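Local coordinates for protein serine protease pet (Escherichia coli, PDB 4OM9) that probably cleaves host proteins such as alpha-fodrin as a secreted autotransporter serine protease, its protease domain carried on a long beta-helical stalk, at residues Gln517-His523 / Gln573-Arg579. Residues are numbered along the deposited sequence; the frame is centred on the assembly and turned at random.
Sequences QGHATDH and QPDWETR
H519 and E577 form the hydrogen-bonded pair of a short antiparallel ladder where a 49-residue excursion, partly helical, leaves and rejoins the beta-helix of the passenger domain. H519 N gives to E577 O at 3.0 Å and E577 N returns to H519 O; two residues further along, T521 N bonds D575 O. In the adjoining non-hydrogen-bonded pair, the A520 methyl sits over the six-membered ring of W576 in a CH-pi contact, CB 3.6 Å from the centroid and nearly on the ring normal. W576 also makes a cation-pi contact with R597, and its NE1 bonds Q573 O.

R579, whose NE bonds D499 O, runs alongside H519 with its guanidinium almost parallel to the ring (planes 8° apart), NH2 nearest to H519 CB, while E577 OE1 meets the ring edge at CD2. With chi1 at 170°, CG opposite the backbone N, the H519 imidazole is placed so that ND1 bonds D499 OD2; NE2 is taken by D522 OD2 at 3.0 Å, so both nitrogens are engaged and ring rotation is restrained. The other E577 oxygen, OE2, receives the T521 hydroxyl from above the carboxylate plane, OG1 to OE2 2.8 Å.

The Q573 amide ties its own segment to 517-523: NE2 bonds D575 O at 2.8 Å and, across the contact on a lone pair, T521 O at 3.0 Å, with an N-H...O angle of 175°.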
ATOM      1  N   GLN A 517       7.701   0.952  -0.552  1.00 31.96           N
ATOM      2  CA  GLN A 517       7.302   0.342   0.710  1.00 35.25           C
ATOM      3  C   GLN A 517       5.861   0.659   1.027  1.00 33.40           C
ATOM      4  O   GLN A 517       5.284   1.589   0.447  1.00 31.38           O
ATOM      5  CB  GLN A 517       8.187   0.833   1.863  1.00 37.49           C
ATOM      6  CG  GLN A 517       7.998   2.323   2.169  1.00 36.89           C
ATOM      7  CD  GLN A 517       8.494   2.722   3.556  1.00 35.24           C
ATOM      8  OE1 GLN A 517       9.686   2.613   3.867  1.00 32.27           O
ATOM      9  NE2 GLN A 517       7.571   3.216   4.392  1.00 34.33           N
ATOM     10  N   GLY A 518       5.293  -0.088   1.976  1.00 31.59           N
ATOM     11  CA  GLY A 518       3.975   0.226   2.493  1.00 31.29           C
ATOM     12  C   GLY A 518       3.980   1.470   3.376  1.00 30.88           C
ATOM     13  O   GLY A 518       5.019   2.093   3.613  1.00 30.86           O
ATOM     14  N   HIS A 519       2.812   1.831   3.885  1.00 32.71           N
ATOM     15  CA  HIS A 519       2.714   3.017   4.727  1.00 34.04           C
ATOM     16  C   HIS A 519       2.272   2.642   6.136  1.00 31.05           C
ATOM     17  O   HIS A 519       1.267   1.935   6.332  1.00 31.37           O
ATOM     18  CB  HIS A 519       1.750   4.052   4.105  1.00 31.10           C
ATOM     19  CG  HIS A 519       1.406   5.190   5.021  1.00 29.64           C
ATOM     20  ND1 HIS A 519       2.305   6.192   5.342  1.00 28.81           N
ATOM     21  CD2 HIS A 519       0.260   5.489   5.684  1.00 28.92           C
ATOM     22  CE1 HIS A 519       1.729   7.044   6.172  1.00 28.65           C
ATOM     23  NE2 HIS A 519       0.486   6.642   6.391  1.00 28.70           N
ATOM     24  N   ALA A 520       3.050   3.082   7.119  1.00 31.47           N
ATOM     25  CA  ALA A 520       2.715   2.819   8.512  1.00 32.32           C
ATOM     26  C   ALA A 520       1.476   3.642   8.841  1.00 31.74           C
ATOM     27  O   ALA A 520       1.443   4.861   8.602  1.00 30.92           O
ATOM     28  CB  ALA A 520       3.869   3.174   9.437  1.00 33.01           C
ATOM     29  N   THR A 521       0.445   2.978   9.342  1.00 32.22           N
ATOM     30  CA  THR A 521      -0.829   3.661   9.577  1.00 31.73           C
ATOM     31  C   THR A 521      -0.637   4.818  10.550  1.00 31.68           C
ATOM     32  O   THR A 521       0.008   4.681  11.562  1.00 32.58           O
ATOM     33  CB  THR A 521      -1.873   2.658  10.061  1.00 32.49           C
ATOM     34  OG1 THR A 521      -2.190   1.790   8.963  1.00 33.07           O
ATOM     35  CG2 THR A 521      -3.157   3.360  10.554  1.00 32.20           C
ATOM     36  N   ASP A 522      -1.135   5.987  10.198  1.00 30.73           N
ATOM     37  CA  ASP A 522      -1.029   7.136  11.105  1.00 33.57           C
ATOM     38  C   ASP A 522      -1.990   7.025  12.290  1.00 32.92           C
ATOM     39  O   ASP A 522      -3.127   6.576  12.141  1.00 31.33           O
ATOM     40  CB  ASP A 522      -1.301   8.456  10.366  1.00 37.32           C
ATOM     41  CG  ASP A 522      -0.407   8.649   9.158  1.00 32.52           C
ATOM     42  OD1 ASP A 522       0.812   8.802   9.358  1.00 35.70           O
ATOM     43  OD2 ASP A 522      -0.916   8.668   8.018  1.00 33.91           O
ATOM     44  N   HIS A 523      -1.518   7.428  13.461  1.00 32.05           N
ATOM     45  CA  HIS A 523      -2.361   7.515  14.628  1.00 32.70           C
ATOM     46  C   HIS A 523      -2.295   8.924  15.175  1.00 32.42           C
ATOM     47  O   HIS A 523      -1.403   9.716  14.830  1.00 31.98           O
ATOM     48  CB  HIS A 523      -1.946   6.498  15.712  1.00 37.42           C
ATOM     49  CG  HIS A 523      -2.055   5.076  15.272  1.00 35.41           C
ATOM     50  ND1 HIS A 523      -3.136   4.274  15.585  1.00 35.49           N
ATOM     51  CD2 HIS A 523      -1.242   4.311  14.496  1.00 35.25           C
ATOM     52  CE1 HIS A 523      -2.975   3.082  15.053  1.00 36.24           C
ATOM     53  NE2 HIS A 523      -1.834   3.077  14.379  1.00 41.87           N
ATOM     54  N   GLN A 573       5.219  -0.992  14.914  1.00 36.85           N
ATOM     55  CA  GLN A 573       3.772  -1.216  15.008  1.00 38.87           C
ATOM     56  C   GLN A 573       3.372  -2.274  13.973  1.00 39.47           C
ATOM     57  O   GLN A 573       4.060  -2.455  12.970  1.00 40.30           O
ATOM     58  CB  GLN A 573       2.975   0.084  14.802  1.00 35.01           C
ATOM     59  CG  GLN A 573       2.776   0.473  13.316  1.00 33.66           C
ATOM     60  CD  GLN A 573       2.206   1.873  13.140  1.00 31.99           C
ATOM     61  OE1 GLN A 573       2.506   2.781  13.921  1.00 30.83           O
ATOM     62  NE2 GLN A 573       1.367   2.048  12.131  1.00 29.88           N
ATOM     63  N   PRO A 574       2.258  -2.979  14.207  1.00 35.23           N
ATOM     64  CA  PRO A 574       1.915  -4.035  13.249  1.00 34.33           C
ATOM     65  C   PRO A 574       1.018  -3.545  12.133  1.00 34.95           C
ATOM     66  O   PRO A 574       0.834  -4.235  11.136  1.00 34.59           O
ATOM     67  CB  PRO A 574       1.174  -5.053  14.123  1.00 35.59           C
ATOM     68  CG  PRO A 574       0.441  -4.159  15.123  1.00 34.66           C
ATOM     69  CD  PRO A 574       1.425  -3.046  15.430  1.00 35.19           C
ATOM     70  N   ASP A 575       0.454  -2.356  12.294  1.00 36.86           N
ATOM     71  CA  ASP A 575      -0.558  -1.893  11.364  1.00 33.46           C
ATOM     72  C   ASP A 575       0.046  -1.090  10.216  1.00 31.79           C
ATOM     73  O   ASP A 575       0.414   0.075  10.373  1.00 31.79           O
ATOM     74  CB  ASP A 575      -1.629  -1.072  12.098  1.00 33.33           C
ATOM     75  CG  ASP A 575      -1.041  -0.142  13.158  1.00 36.75           C
ATOM     76  OD1 ASP A 575      -0.183  -0.597  13.943  1.00 37.18           O
ATOM     77  OD2 ASP A 575      -1.450   1.039  13.217  1.00 33.52           O
ATOM     78  N   TRP A 576       0.114  -1.740   9.058  1.00 34.45           N
ATOM     79  CA  TRP A 576       0.702  -1.184   7.849  1.00 34.27           C
ATOM     80  C   TRP A 576      -0.238  -1.349   6.676  1.00 34.62           C
ATOM     81  O   TRP A 576      -0.813  -2.439   6.467  1.00 33.84           O
ATOM     82  CB  TRP A 576       2.045  -1.867   7.507  1.00 35.72           C
ATOM     83  CG  TRP A 576       3.158  -1.480   8.422  1.00 36.38           C
ATOM     84  CD1 TRP A 576       3.314  -1.850   9.724  1.00 37.18           C
ATOM     85  CD2 TRP A 576       4.264  -0.636   8.110  1.00 37.32           C
ATOM     86  NE1 TRP A 576       4.445  -1.283  10.244  1.00 39.45           N
ATOM     87  CE2 TRP A 576       5.048  -0.535   9.274  1.00 37.24           C
ATOM     88  CE3 TRP A 576       4.660   0.059   6.958  1.00 36.07           C
ATOM     89  CZ2 TRP A 576       6.213   0.222   9.321  1.00 37.87           C
ATOM     90  CZ3 TRP A 576       5.810   0.815   7.012  1.00 36.74           C
ATOM     91  CH2 TRP A 576       6.574   0.892   8.183  1.00 36.71           C
ATOM     92  N   GLU A 577      -0.334  -0.286   5.882  1.00 36.30           N
ATOM     93  CA  GLU A 577      -1.064  -0.323   4.633  1.00 41.80           C
ATOM     94  C   GLU A 577      -0.192  -0.849   3.494  1.00 37.48           C
ATOM     95  O   GLU A 577       0.894  -0.338   3.233  1.00 36.53           O
ATOM     96  CB  GLU A 577      -1.607   1.069   4.301  1.00 39.04           C
ATOM     97  CG  GLU A 577      -2.888   1.402   5.067  1.00 42.46           C
ATOM     98  CD  GLU A 577      -2.860   2.775   5.691  1.00 40.98           C
ATOM     99  OE1 GLU A 577      -2.178   3.662   5.134  1.00 42.56           O
ATOM    100  OE2 GLU A 577      -3.507   2.968   6.741  1.00 40.20           O
ATOM    101  N   THR A 578      -0.690  -1.868   2.813  1.00 35.69           N
ATOM    102  CA  THR A 578      -0.013  -2.433   1.659  1.00 35.37           C
ATOM    103  C   THR A 578      -0.274  -1.567   0.440  1.00 34.72           C
ATOM    104  O   THR A 578      -1.407  -1.124   0.219  1.00 35.57           O
ATOM    105  CB  THR A 578      -0.479  -3.867   1.409  1.00 36.54           C
ATOM    106  OG1 THR A 578      -0.184  -4.633   2.574  1.00 38.34           O
ATOM    107  CG2 THR A 578       0.237  -4.482   0.198  1.00 36.25           C
ATOM    108  N   ARG A 579       0.771  -1.316  -0.340  1.00 33.93           N
ATOM    109  CA  ARG A 579       0.681  -0.386  -1.449  1.00 33.40           C
ATOM    110  C   ARG A 579       0.975  -1.116  -2.744  1.00 33.61           C
ATOM    111  O   ARG A 579       1.779  -2.052  -2.744  1.00 33.69           O
ATOM    112  CB  ARG A 579       1.655   0.785  -1.256  1.00 32.41           C
ATOM    113  CG  ARG A 579       1.382   1.598  -0.005  1.00 32.23           C
ATOM    114  CD  ARG A 579      -0.018   2.217  -0.072  1.00 32.52           C
ATOM    115  NE  ARG A 579      -0.139   3.370   0.814  1.00 32.11           N
ATOM    116  CZ  ARG A 579      -1.288   3.758   1.367  1.00 32.49           C
ATOM    117  NH1 ARG A 579      -2.397   3.082   1.107  1.00 33.35           N
ATOM    118  NH2 ARG A 579      -1.328   4.813   2.173  1.00 32.11           N
TER
HETATM  119  O   HOH W   1      -2.663   6.104   7.832  1.00 30.72           O